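Local coordinates for MutT/nudix family protein (Shewanella oneidensis, PDB 3GZ5) that probably acts as an ADP-ribose-responsive transcriptional regulator of NAD metabolism, joining a Nudix domain to a DNA-binding winged helix domain, at residues P84-Q89 / T110-Y115. Sequence-based numbering, arbitrary orientation.
Sequences PPYIEQ and TALMSY
Tyr86 and Leu112 face each other as an antiparallel hydrogen-bonded pair, as do Glu88 and Thr110, while Ile87 and Ala111 form the non-hydrogen-bonded pair between them. The segments 86-89 and 110-112, parts of longer strands, run antiparallel, their axes at 171°. At the Glu88 end the bonds are short: Thr110 N gives its hydrogen to Glu88 O at 2.7 Å, and Glu88 N to Thr110 O at 2.9 Å. Toward Pro85 one bond weakens; Leu112 N still reaches Tyr86 O at 3.0 Å, but the return bond from Tyr86 N to Leu112 O is weak at 3.5 Å. Pro85 CD also lies 3.2 Å from Leu112 O.

These segments are the open ends of the hairpin formed by strands 86-95 and 104-112 in the mixed sheet of the Nudix domain, where 104-112 also pairs in parallel with strand 22-33. Helix 68-80 covers the face of Ile87 and Ala111, its Val72 and Leu76 packing against Ile87. On this face Ile87 CD1 rests on Ala111 CB at 4.0 Å. Ile87 CG1, anti to the backbone N (chi1 -167°), comes 3.6 Å from Thr110 O. The ring of Pro85 crosses the Met113 side chain at about a right angle, Pro85 CD to Met113 CB 3.7 Å.

The other face carries Tyr86, Glu88, Thr110 and Leu112. The Tyr86 ring meets Phe168, which Leu112 also touches. Glu88 OE2, whose position is less certain, is modelled in salt bridges with Arg155 and Lys159 of helix 145-162.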
# COMPACT_ATOMS: atom_id res chain seq x y z
N PRO B 84 -0.25 -8.84 -17.63
CA PRO B 84 0.45 -9.67 -16.62
C PRO B 84 -0.55 -10.35 -15.68
O PRO B 84 -1.62 -9.79 -15.44
CB PRO B 84 1.29 -8.67 -15.82
CG PRO B 84 1.23 -7.39 -16.58
CD PRO B 84 0.00 -7.40 -17.45
N PRO B 85 -0.23 -11.56 -15.16
CA PRO B 85 -1.21 -12.20 -14.28
C PRO B 85 -1.28 -11.57 -12.88
O PRO B 85 -2.25 -11.81 -12.16
CB PRO B 85 -0.74 -13.66 -14.22
CG PRO B 85 0.76 -13.58 -14.41
CD PRO B 85 0.97 -12.40 -15.37
N TYR B 86 -0.29 -10.78 -12.49
CA TYR B 86 -0.32 -10.17 -11.16
C TYR B 86 0.06 -8.69 -11.22
O TYR B 86 1.06 -8.32 -11.82
CB TYR B 86 0.59 -10.91 -10.14
CG TYR B 86 0.57 -10.25 -8.77
CD1 TYR B 86 1.45 -9.21 -8.46
CD2 TYR B 86 -0.34 -10.64 -7.79
CE1 TYR B 86 1.43 -8.57 -7.21
CE2 TYR B 86 -0.38 -10.01 -6.53
CZ TYR B 86 0.51 -8.98 -6.25
OH TYR B 86 0.48 -8.32 -5.03
N ILE B 87 -0.74 -7.87 -10.57
CA ILE B 87 -0.52 -6.43 -10.52
C ILE B 87 -1.13 -5.86 -9.25
O ILE B 87 -2.21 -6.25 -8.84
CB ILE B 87 -1.04 -5.71 -11.83
CG1 ILE B 87 -0.53 -4.27 -11.89
CG2 ILE B 87 -2.60 -5.76 -11.94
CD1 ILE B 87 -0.26 -3.79 -13.29
N GLU B 88 -0.40 -4.95 -8.61
CA GLU B 88 -0.82 -4.34 -7.37
C GLU B 88 -0.23 -2.94 -7.29
O GLU B 88 0.97 -2.74 -7.59
CB GLU B 88 -0.32 -5.17 -6.17
CG GLU B 88 -0.64 -4.55 -4.80
CD GLU B 88 0.04 -5.28 -3.64
OE1 GLU B 88 -0.62 -5.47 -2.59
OE2 GLU B 88 1.23 -5.63 -3.77
N GLN B 89 -1.03 -1.98 -6.86
CA GLN B 89 -0.55 -0.63 -6.64
C GLN B 89 0.54 -0.60 -5.57
O GLN B 89 0.39 -1.19 -4.49
CB GLN B 89 -1.74 0.26 -6.24
CG GLN B 89 -1.67 1.69 -6.74
CD GLN B 89 -2.90 2.48 -6.38
OE1 GLN B 89 -3.82 2.65 -7.19
NE2 GLN B 89 -2.93 2.98 -5.17
N THR B 110 3.31 -2.37 -8.90
CA THR B 110 4.19 -3.52 -9.07
C THR B 110 3.48 -4.58 -9.88
O THR B 110 2.28 -4.83 -9.68
CB THR B 110 4.63 -4.21 -7.74
OG1 THR B 110 5.18 -3.24 -6.86
CG2 THR B 110 5.74 -5.25 -8.02
N ALA B 111 4.20 -5.21 -10.80
CA ALA B 111 3.65 -6.33 -11.51
C ALA B 111 4.62 -7.51 -11.61
O ALA B 111 5.84 -7.34 -11.48
CB ALA B 111 3.12 -5.89 -12.92
N LEU B 112 4.05 -8.68 -11.87
CA LEU B 112 4.81 -9.91 -12.07
C LEU B 112 4.27 -10.69 -13.26
O LEU B 112 3.05 -10.83 -13.43
CB LEU B 112 4.79 -10.79 -10.80
CG LEU B 112 5.49 -10.34 -9.50
CD1 LEU B 112 5.35 -11.40 -8.39
CD2 LEU B 112 6.97 -10.10 -9.76
N MET B 113 5.17 -11.20 -14.08
CA MET B 113 4.78 -12.10 -15.16
C MET B 113 5.92 -13.06 -15.46
O MET B 113 7.04 -12.84 -15.02
CB MET B 113 4.40 -11.34 -16.42
CG MET B 113 5.54 -10.66 -17.21
SD MET B 113 4.85 -10.09 -18.80
CE MET B 113 6.12 -9.03 -19.34
N SER B 114 5.65 -14.11 -16.22
CA SER B 114 6.74 -14.99 -16.64
C SER B 114 7.49 -14.40 -17.83
O SER B 114 6.91 -13.76 -18.72
CB SER B 114 6.24 -16.39 -16.96
OG SER B 114 5.88 -16.46 -18.32
N TYR B 115 8.79 -14.65 -17.84
CA TYR B 115 9.69 -14.17 -18.89
C TYR B 115 9.31 -14.58 -20.33
O TYR B 115 9.33 -13.72 -21.21
CB TYR B 115 11.11 -14.60 -18.53
CG TYR B 115 12.17 -14.23 -19.54
CD1 TYR B 115 12.79 -12.99 -19.50
CD2 TYR B 115 12.57 -15.15 -20.52
CE1 TYR B 115 13.78 -12.66 -20.41
CE2 TYR B 115 13.56 -14.82 -21.44
CZ TYR B 115 14.16 -13.58 -21.38
OH TYR B 115 15.14 -13.26 -22.28